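Local coordinates for protein aldehyde dehydrogenase 12 (Zea mays, PDB 6D97) that probably catalyses the NAD-dependent oxidation of L-glutamate gamma-semialdehyde to glutamate, the last enzymatic step of proline breakdown in plants, at residues A[190-195]-A[210-215]; A[204-209]-A[236-241]; A[510-515]-A[521-526]. All blocks are in the same frame, centred on the assembly; numbering follows the deposited sequence.

Interaction 1 (A[190-195]-A[210-215]); sequences GPVAII and MGALYM. With NAD (nicotinamide-adenine-dinucleotide), chain E.
Ala212 turns its methyl group toward strand 191-196 and meets two branched side chains there, which makes this a compact example of a helix seated on a parallel sheet. The apolar contact comes first. Ile194 CD1 lies 4.1 Å from Ala212 CB, and Val192 CG2 comes to 4.3 Å from the same CB. Val192 and Ile194 are alternate residues of the strand, and both direct their side chains toward the helix. In Ile194 the ethyl branch stands anti to the carbonyl carbon and beside the backbone N (chi1 -54°), and its extended run carries CD1 to the helix.

The ligand contact belongs to Ile195, whose side chain leaves the strand on the opposite side. Its CG2 lies 3.2 Å from O4B of the NAD ribose, while its CD1 sits 3.9 Å from N3A of the adenine. One residue therefore backs both sugar and base. A glycine here would remove both branches, and the adenosine would probably lose this apolar backing and be freer to shift.

The contact lies within the beta-alpha-beta unit of strand 191-196, helix 203-214 and strand 218-223, part of the Rossmann-type NAD-binding domain. Strands 218-223 and 269-273 flank the central strand, Trp524 of helix 517-524 packs against Val192, Ile194 and Ala212, and helix 105-121 lies against Met210, Leu213 and Tyr214.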
loop_
_atom_site.group_PDB
_atom_site.type_symbol
_atom_site.label_atom_id
_atom_site.label_comp_id
_atom_site.label_asym_id
_atom_site.label_seq_id
_atom_site.Cartn_x
_atom_site.Cartn_y
_atom_site.Cartn_z
ATOM N N GLY A 190 -19.467 -13.420 -6.395
ATOM C CA GLY A 190 -20.821 -13.880 -6.224
ATOM C C GLY A 190 -20.873 -15.345 -5.845
ATOM O O GLY A 190 -20.336 -15.761 -4.811
ATOM N N PRO A 191 -21.514 -16.162 -6.682
ATOM C CA PRO A 191 -21.594 -17.605 -6.408
ATOM C C PRO A 191 -20.258 -18.269 -6.708
ATOM O O PRO A 191 -19.736 -18.166 -7.821
ATOM C CB PRO A 191 -22.695 -18.087 -7.359
ATOM C CG PRO A 191 -22.626 -17.129 -8.515
ATOM C CD PRO A 191 -22.166 -15.799 -7.953
ATOM N N VAL A 192 -19.693 -18.931 -5.699
ATOM C CA VAL A 192 -18.380 -19.552 -5.806
ATOM C C VAL A 192 -18.420 -20.934 -5.164
ATOM O O VAL A 192 -19.375 -21.302 -4.477
ATOM C CB VAL A 192 -17.272 -18.692 -5.159
ATOM C CG1 VAL A 192 -17.273 -17.289 -5.740
ATOM C CG2 VAL A 192 -17.437 -18.646 -3.654
ATOM N N ALA A 193 -17.351 -21.697 -5.392
ATOM C CA ALA A 193 -17.215 -23.047 -4.868
ATOM C C ALA A 193 -15.840 -23.226 -4.240
ATOM O O ALA A 193 -14.862 -22.594 -4.653
ATOM C CB ALA A 193 -17.426 -24.098 -5.960
ATOM N N ILE A 194 -15.780 -24.089 -3.226
ATOM C CA ILE A 194 -14.546 -24.409 -2.517
ATOM C C ILE A 194 -14.453 -25.918 -2.368
ATOM O O ILE A 194 -15.403 -26.564 -1.914
ATOM C CB ILE A 194 -14.479 -23.731 -1.138
ATOM C CG1 ILE A 194 -14.689 -22.233 -1.292
ATOM C CG2 ILE A 194 -13.139 -23.989 -0.482
ATOM C CD1 ILE A 194 -14.946 -21.533 0.022
ATOM N N ILE A 195 -13.307 -26.476 -2.750
ATOM C CA ILE A 195 -13.065 -27.915 -2.744
ATOM C C ILE A 195 -11.713 -28.157 -2.083
ATOM O O ILE A 195 -10.686 -27.672 -2.574
ATOM C CB ILE A 195 -13.088 -28.496 -4.168
ATOM C CG1 ILE A 195 -14.390 -28.116 -4.881
ATOM C CG2 ILE A 195 -12.903 -29.997 -4.130
ATOM C CD1 ILE A 195 -14.409 -28.467 -6.347
ATOM N N MET A 210 -14.012 -18.544 5.033
ATOM C CA MET A 210 -14.154 -17.199 5.583
ATOM C C MET A 210 -13.672 -16.148 4.594
ATOM O O MET A 210 -14.296 -15.090 4.461
ATOM C CB MET A 210 -13.406 -17.075 6.911
ATOM C CG MET A 210 -13.873 -18.066 7.969
ATOM S SD MET A 210 -15.658 -18.017 8.258
ATOM C CE MET A 210 -15.880 -16.321 8.795
ATOM N N GLY A 211 -12.566 -16.421 3.894
ATOM C CA GLY A 211 -12.091 -15.487 2.884
ATOM C C GLY A 211 -13.133 -15.207 1.821
ATOM O O GLY A 211 -13.381 -14.053 1.462
ATOM N N ALA A 212 -13.774 -16.264 1.317
ATOM C CA ALA A 212 -14.833 -16.087 0.330
ATOM C C ALA A 212 -15.968 -15.241 0.892
ATOM O O ALA A 212 -16.452 -14.313 0.232
ATOM C CB ALA A 212 -15.353 -17.447 -0.134
ATOM N N LEU A 213 -16.401 -15.539 2.121
ATOM C CA LEU A 213 -17.495 -14.784 2.720
ATOM C C LEU A 213 -17.100 -13.336 2.976
ATOM O O LEU A 213 -17.907 -12.421 2.763
ATOM C CB LEU A 213 -17.945 -15.448 4.020
ATOM C CG LEU A 213 -18.722 -16.756 3.871
ATOM C CD1 LEU A 213 -18.869 -17.451 5.222
ATOM C CD2 LEU A 213 -20.078 -16.488 3.253
ATOM N N TYR A 214 -15.861 -13.107 3.426
ATOM C CA TYR A 214 -15.418 -11.753 3.750
ATOM C C TYR A 214 -15.587 -10.810 2.565
ATOM O O TYR A 214 -16.064 -9.680 2.723
ATOM C CB TYR A 214 -13.952 -11.758 4.189
ATOM C CG TYR A 214 -13.655 -12.421 5.515
ATOM C CD1 TYR A 214 -14.639 -12.560 6.486
ATOM C CD2 TYR A 214 -12.379 -12.901 5.795
ATOM C CE1 TYR A 214 -14.362 -13.163 7.700
ATOM C CE2 TYR A 214 -12.091 -13.510 6.999
ATOM C CZ TYR A 214 -13.083 -13.637 7.952
ATOM O OH TYR A 214 -12.791 -14.242 9.156
ATOM N N MET A 215 -15.192 -11.253 1.371
ATOM C CA MET A 215 -15.189 -10.371 0.212
ATOM C C MET A 215 -16.563 -10.212 -0.420
ATOM O O MET A 215 -16.706 -9.415 -1.354
ATOM C CB MET A 215 -14.197 -10.877 -0.837
ATOM C CG MET A 215 -12.779 -11.024 -0.310
ATOM S SD MET A 215 -12.214 -9.571 0.599
ATOM C CE MET A 215 -12.208 -8.332 -0.694
HETATM P PA NAD E . -7.890 -34.878 -4.639
HETATM O O1A NAD E . -7.622 -34.087 -5.959
HETATM O O2A NAD E . -7.998 -36.323 -4.665
HETATM O O5B NAD E . -9.149 -34.662 -3.898
HETATM C C5B NAD E . -9.375 -33.431 -3.254
HETATM C C4B NAD E . -10.829 -32.971 -3.291
HETATM O O4B NAD E . -11.297 -32.729 -4.606
HETATM C C3B NAD E . -11.769 -33.918 -2.618
HETATM O O3B NAD E . -12.734 -33.233 -1.918
HETATM C C2B NAD E . -12.355 -34.640 -3.754
HETATM O O2B NAD E . -13.600 -35.132 -3.433
HETATM C C1B NAD E . -12.410 -33.565 -4.773
HETATM N N9A NAD E . -12.454 -34.015 -6.149
HETATM C C8A NAD E . -11.792 -35.081 -6.728
HETATM N N7A NAD E . -12.088 -35.127 -8.031
HETATM C C5A NAD E . -12.946 -34.079 -8.350
HETATM C C6A NAD E . -13.562 -33.637 -9.505
HETATM N N6A NAD E . -13.348 -34.343 -10.738
HETATM N N1A NAD E . -14.358 -32.558 -9.479
HETATM C C2A NAD E . -14.581 -31.868 -8.331
HETATM N N3A NAD E . -13.994 -32.271 -7.174
HETATM C C4A NAD E . -13.186 -33.351 -7.157
HETATM O O3 NAD E . -6.937 -34.776 -3.526
HETATM P PN NAD E . -6.062 -35.951 -2.912
HETATM O O1N NAD E . -5.075 -35.182 -1.961
HETATM O O2N NAD E . -6.894 -36.877 -2.073
HETATM O O5D NAD E . -5.250 -36.720 -3.920
#

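Interaction 2 (A[204-209]-A[236-241]); sequences IPLLQL and RLLHDC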
loop_
_atom_site.group_PDB
_atom_site.type_symbol
_atom_site.label_atom_id
_atom_site.label_comp_id
_atom_site.label_asym_id
_atom_site.label_seq_id
_atom_site.Cartn_x
_atom_site.Cartn_y
_atom_site.Cartn_z
ATOM N N ILE A 204 -7.574 -25.594 6.019
ATOM C CA ILE A 204 -7.725 -25.193 4.621
ATOM C C ILE A 204 -9.168 -24.783 4.336
ATOM O O ILE A 204 -9.393 -23.656 3.869
ATOM C CB ILE A 204 -7.256 -26.300 3.662
ATOM C CG1 ILE A 204 -5.756 -26.552 3.819
ATOM C CG2 ILE A 204 -7.605 -25.934 2.232
ATOM C CD1 ILE A 204 -5.258 -27.723 3.007
ATOM N N PRO A 205 -10.178 -25.630 4.593
ATOM C CA PRO A 205 -11.553 -25.208 4.266
ATOM C C PRO A 205 -12.037 -24.001 5.055
ATOM O O PRO A 205 -12.710 -23.136 4.481
ATOM C CB PRO A 205 -12.386 -26.463 4.566
ATOM C CG PRO A 205 -11.539 -27.291 5.454
ATOM C CD PRO A 205 -10.140 -27.027 5.065
ATOM N N LEU A 206 -11.713 -23.906 6.349
ATOM C CA LEU A 206 -12.190 -22.772 7.140
ATOM C C LEU A 206 -11.620 -21.456 6.626
ATOM O O LEU A 206 -12.349 -20.464 6.498
ATOM C CB LEU A 206 -11.836 -22.957 8.616
ATOM C CG LEU A 206 -12.085 -21.737 9.511
ATOM C CD1 LEU A 206 -13.572 -21.437 9.609
ATOM C CD2 LEU A 206 -11.480 -21.918 10.895
ATOM N N LEU A 207 -10.320 -21.429 6.322
ATOM C CA LEU A 207 -9.676 -20.179 5.931
ATOM C C LEU A 207 -10.147 -19.712 4.558
ATOM O O LEU A 207 -10.303 -18.507 4.329
ATOM C CB LEU A 207 -8.156 -20.341 5.955
ATOM C CG LEU A 207 -7.436 -19.979 7.258
ATOM C CD1 LEU A 207 -7.993 -20.744 8.445
ATOM C CD2 LEU A 207 -5.935 -20.207 7.130
ATOM N N GLN A 208 -10.379 -20.645 3.630
ATOM C CA GLN A 208 -10.911 -20.256 2.329
ATOM C C GLN A 208 -12.395 -19.924 2.420
ATOM O O GLN A 208 -12.880 -19.027 1.718
ATOM C CB GLN A 208 -10.664 -21.360 1.296
ATOM C CG GLN A 208 -9.198 -21.727 1.092
ATOM C CD GLN A 208 -8.422 -20.692 0.290
ATOM O OE1 GLN A 208 -8.924 -19.605 -0.003
ATOM N NE2 GLN A 208 -7.189 -21.033 -0.077
ATOM N N LEU A 209 -13.133 -20.638 3.277
ATOM C CA LEU A 209 -14.552 -20.341 3.470
ATOM C C LEU A 209 -14.749 -18.922 3.981
ATOM O O LEU A 209 -15.556 -18.160 3.434
ATOM C CB LEU A 209 -15.179 -21.344 4.439
ATOM C CG LEU A 209 -16.594 -21.012 4.912
ATOM C CD1 LEU A 209 -17.566 -21.142 3.749
ATOM C CD2 LEU A 209 -17.000 -21.916 6.063
ATOM N N ARG A 236 -21.395 -25.676 12.399
ATOM C CA ARG A 236 -22.352 -25.549 13.495
ATOM C C ARG A 236 -21.896 -24.500 14.497
ATOM O O ARG A 236 -22.703 -23.693 14.975
ATOM C CB ARG A 236 -22.549 -26.901 14.177
ATOM C CG ARG A 236 -23.102 -27.949 13.241
ATOM C CD ARG A 236 -23.355 -29.284 13.920
ATOM N NE ARG A 236 -23.929 -30.241 12.977
ATOM C CZ ARG A 236 -25.232 -30.376 12.747
ATOM N NH1 ARG A 236 -26.104 -29.623 13.405
ATOM N NH2 ARG A 236 -25.663 -31.266 11.860
ATOM N N LEU A 237 -20.601 -24.492 14.819
ATOM C CA LEU A 237 -20.045 -23.439 15.661
ATOM C C LEU A 237 -20.236 -22.073 15.015
ATOM O O LEU A 237 -20.656 -21.114 15.674
ATOM C CB LEU A 237 -18.561 -23.720 15.925
ATOM C CG LEU A 237 -17.667 -22.804 16.778
ATOM C CD1 LEU A 237 -16.383 -23.560 17.119
ATOM C CD2 LEU A 237 -17.327 -21.456 16.115
ATOM N N LEU A 238 -19.924 -21.966 13.720
ATOM C CA LEU A 238 -20.034 -20.680 13.036
ATOM C C LEU A 238 -21.470 -20.174 13.038
ATOM O O LEU A 238 -21.710 -18.968 13.182
ATOM C CB LEU A 238 -19.502 -20.800 11.608
ATOM C CG LEU A 238 -17.981 -20.866 11.454
ATOM C CD1 LEU A 238 -17.589 -21.292 10.049
ATOM C CD2 LEU A 238 -17.368 -19.514 11.797
ATOM N N HIS A 239 -22.440 -21.079 12.877
ATOM C CA HIS A 239 -23.840 -20.682 12.976
ATOM C C HIS A 239 -24.161 -20.150 14.366
ATOM O O HIS A 239 -24.869 -19.146 14.504
ATOM C CB HIS A 239 -24.750 -21.860 12.629
ATOM C CG HIS A 239 -24.821 -22.161 11.165
ATOM N ND1 HIS A 239 -24.947 -23.444 10.678
ATOM C CD2 HIS A 239 -24.790 -21.349 10.082
ATOM C CE1 HIS A 239 -24.990 -23.409 9.359
ATOM N NE2 HIS A 239 -24.897 -22.150 8.971
ATOM N N ASP A 240 -23.640 -20.804 15.407
ATOM C CA ASP A 240 -23.812 -20.296 16.763
ATOM C C ASP A 240 -23.143 -18.944 16.962
ATOM O O ASP A 240 -23.549 -18.192 17.854
ATOM C CB ASP A 240 -23.262 -21.296 17.780
ATOM C CG ASP A 240 -24.177 -22.485 17.979
ATOM O OD1 ASP A 240 -25.278 -22.487 17.384
ATOM O OD2 ASP A 240 -23.801 -23.412 18.725
ATOM N N CYS A 241 -22.135 -18.620 16.157
ATOM C CA CYS A 241 -21.444 -17.342 16.253
ATOM C C CYS A 241 -22.038 -16.281 15.337
ATOM O O CYS A 241 -21.538 -15.152 15.316
ATOM C CB CYS A 241 -19.954 -17.522 15.946
ATOM S SG CYS A 241 -19.061 -18.497 17.175
#
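Leu209 N donates to Pro205 O at 2.8 Å, a regular helical bond within the turn from which Leu206 and Leu209 both face helix 229-240. Each of these leucines has CG anti to its own backbone N (chi1 171° in Leu206 and 170° in Leu209), and the pair presents methyl groups one helical turn apart. Leu238 answers from the other side with a single branch. Its CD1 lies 4.0 Å from Leu206 CD1, the two side chains crossing at a slant, and 4.1 Å from Leu209 CD2, where the side chains reach toward each other tip to tip. The methyl of Leu238 thus serves both partners.

The two helices are the successive crossovers of a Rossmann-type sheet: helix 203-214 leads from strand 191-196 to strand 218-223, and helix 229-240 from there to strand 249-251. Even at the nearest pair, Leu206 and Leu238, the CA atoms are 10.0 Å apart, a spacing that the leucine side chains span. Met231 and Met234 of helix 229-240 add to the packing around Leu206, and Leu238 also touches Ala117 of helix 105-121. Toward the outer side of helix 229-240, Arg236 forms a salt bridge with Glu232 and a cation-pi contact with Trp53.

Interaction 3 (A[510-515]-A[521-526]); sequences RGAGIG and KLVWSC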
loop_
_atom_site.group_PDB
_atom_site.type_symbol
_atom_site.label_atom_id
_atom_site.label_comp_id
_atom_site.label_asym_id
_atom_site.label_seq_id
_atom_site.Cartn_x
_atom_site.Cartn_y
_atom_site.Cartn_z
ATOM N N ARG A 510 -3.029 -19.091 -11.965
ATOM C CA ARG A 510 -4.097 -19.713 -11.205
ATOM C C ARG A 510 -3.708 -19.972 -9.758
ATOM O O ARG A 510 -4.552 -20.426 -8.979
ATOM C CB ARG A 510 -4.505 -21.033 -11.863
ATOM C CG ARG A 510 -4.796 -20.921 -13.349
ATOM C CD ARG A 510 -4.735 -22.284 -14.011
ATOM N NE ARG A 510 -3.506 -22.998 -13.670
ATOM C CZ ARG A 510 -3.218 -24.230 -14.080
ATOM N NH1 ARG A 510 -4.070 -24.891 -14.851
ATOM N NH2 ARG A 510 -2.078 -24.802 -13.716
ATOM N N GLY A 511 -2.458 -19.699 -9.389
ATOM C CA GLY A 511 -1.969 -19.972 -8.052
ATOM C C GLY A 511 -2.766 -19.298 -6.958
ATOM O O GLY A 511 -2.929 -18.073 -6.955
ATOM N N ALA A 512 -3.281 -20.093 -6.033
ATOM C CA ALA A 512 -4.013 -19.571 -4.894
ATOM C C ALA A 512 -3.072 -19.332 -3.720
ATOM O O ALA A 512 -2.001 -19.933 -3.610
ATOM C CB ALA A 512 -5.128 -20.534 -4.484
ATOM N N GLY A 513 -3.480 -18.408 -2.851
ATOM C CA GLY A 513 -2.908 -18.261 -1.535
ATOM C C GLY A 513 -3.965 -18.568 -0.490
ATOM O O GLY A 513 -5.129 -18.828 -0.806
ATOM N N ILE A 514 -3.535 -18.538 0.768
ATOM C CA ILE A 514 -4.439 -18.801 1.878
ATOM C C ILE A 514 -3.924 -18.061 3.102
ATOM O O ILE A 514 -2.716 -17.882 3.277
ATOM C CB ILE A 514 -4.572 -20.322 2.135
ATOM C CG1 ILE A 514 -5.675 -20.611 3.153
ATOM C CG2 ILE A 514 -3.244 -20.913 2.597
ATOM C CD1 ILE A 514 -5.991 -22.091 3.296
ATOM N N GLY A 515 -4.854 -17.601 3.938
ATOM C CA GLY A 515 -4.497 -17.043 5.227
ATOM C C GLY A 515 -4.426 -15.530 5.338
ATOM O O GLY A 515 -5.141 -14.931 6.148
ATOM N N LYS A 521 -7.785 -11.383 -0.701
ATOM C CA LYS A 521 -8.176 -10.434 -1.739
ATOM C C LYS A 521 -7.866 -10.968 -3.132
ATOM O O LYS A 521 -8.666 -10.790 -4.057
ATOM C CB LYS A 521 -7.489 -9.089 -1.509
ATOM C CG LYS A 521 -8.005 -8.325 -0.301
ATOM C CD LYS A 521 -7.284 -6.992 -0.138
ATOM C CE LYS A 521 -6.217 -7.049 0.939
ATOM N NZ LYS A 521 -5.247 -5.915 0.841
ATOM N N LEU A 522 -6.718 -11.630 -3.304
ATOM C CA LEU A 522 -6.376 -12.182 -4.614
ATOM C C LEU A 522 -7.345 -13.287 -5.016
ATOM O O LEU A 522 -7.817 -13.331 -6.160
ATOM C CB LEU A 522 -4.943 -12.714 -4.601
ATOM C CG LEU A 522 -4.605 -13.702 -5.719
ATOM C CD1 LEU A 522 -4.364 -12.950 -7.022
ATOM C CD2 LEU A 522 -3.412 -14.571 -5.354
ATOM N N VAL A 523 -7.667 -14.178 -4.083
ATOM C CA VAL A 523 -8.429 -15.373 -4.426
ATOM C C VAL A 523 -9.916 -15.067 -4.550
ATOM O O VAL A 523 -10.600 -15.619 -5.419
ATOM C CB VAL A 523 -8.156 -16.473 -3.382
ATOM C CG1 VAL A 523 -9.114 -17.630 -3.560
ATOM C CG2 VAL A 523 -6.721 -16.963 -3.498
ATOM N N TRP A 524 -10.443 -14.183 -3.703
ATOM C CA TRP A 524 -11.884 -14.063 -3.518
ATOM C C TRP A 524 -12.462 -12.731 -3.972
ATOM O O TRP A 524 -13.631 -12.448 -3.691
ATOM C CB TRP A 524 -12.236 -14.321 -2.055
ATOM C CG TRP A 524 -12.008 -15.744 -1.700
ATOM C CD1 TRP A 524 -11.163 -16.236 -0.743
ATOM C CD2 TRP A 524 -12.604 -16.878 -2.335
ATOM N NE1 TRP A 524 -11.215 -17.610 -0.734
ATOM C CE2 TRP A 524 -12.092 -18.028 -1.700
ATOM C CE3 TRP A 524 -13.532 -17.033 -3.374
ATOM C CZ2 TRP A 524 -12.475 -19.314 -2.071
ATOM C CZ3 TRP A 524 -13.909 -18.306 -3.741
ATOM C CH2 TRP A 524 -13.383 -19.432 -3.088
ATOM N N SER A 525 -11.686 -11.914 -4.677
ATOM C CA SER A 525 -12.228 -10.703 -5.266
ATOM C C SER A 525 -11.480 -10.406 -6.556
ATOM O O SER A 525 -10.419 -10.973 -6.835
ATOM C CB SER A 525 -12.149 -9.514 -4.301
ATOM O OG SER A 525 -10.808 -9.117 -4.080
ATOM N N CYS A 526 -12.063 -9.518 -7.348
ATOM C CA CYS A 526 -11.454 -9.020 -8.567
ATOM C C CYS A 526 -11.471 -7.502 -8.528
ATOM O O CYS A 526 -12.190 -6.889 -7.736
ATOM C CB CYS A 526 -12.183 -9.529 -9.816
ATOM S SG CYS A 526 -13.941 -9.130 -9.869
#
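Ala512 and Val523 approach to 6.1 Å between CA atoms, where the irregular, largely extended chain 510-515 runs past the last turn of helix 517-524. Val523 carries the contact through one methyl. Its CG2, anti to the carbonyl carbon and beside the backbone N, is laid against the main chain, 3.6 Å from Gly513 N and 4.0 Å from Ala512 CB. Leu522 adds a lesser contact beside it, with CD2 at 3.9 Å from Gly511 O. A valine packed onto mostly bare backbone shows how a glycine-rich loop can be fitted closely to a helix.

This helix near the C-terminus lies against the Rossmann-type sheet, with Val523 and Ala512 both touching Leu271 of strand 269-273. It then gives way to strand 526-533, probably part of the oligomerization region as in related aldehyde dehydrogenases, where the backbones of Cys526 and Trp187 are hydrogen-bonded. At this transition Ser525 OG, itself hydrogen-bonded to Arg186 NE, donates to Lys521 O at 2.7 Å, in the carbonyl plane and on a lone pair (C=O...OG angle 127°). At the start of segment 510-515, Arg510 NH1 is hydrogen-bonded to Lys287 O of a second subunit.

Helix 203-214 is common to interactions 1 and 2, whose centres lie 12 Å apart, and Ile194 CD1 ties them by packing 3.7 Å from Leu209 CA. Interaction 3 joins through Trp524, whose CD1 comes to 3.3 Å from Ala212 N. Gln208 connects interactions 2 and 3: its OE1 takes a probable hydrogen bond from Trp524 NE1 (3.1 Å), and its NE2 gives another to Gly513 O (3.1 Å). Of the three, interaction 1 alone reaches NAD directly; the side chain of Leu209 is about 14 Å from the bound NAD, as is that of Ala512. Together they illustrate how one crossover helix can be held between its strand, the next helix and a C-terminal segment.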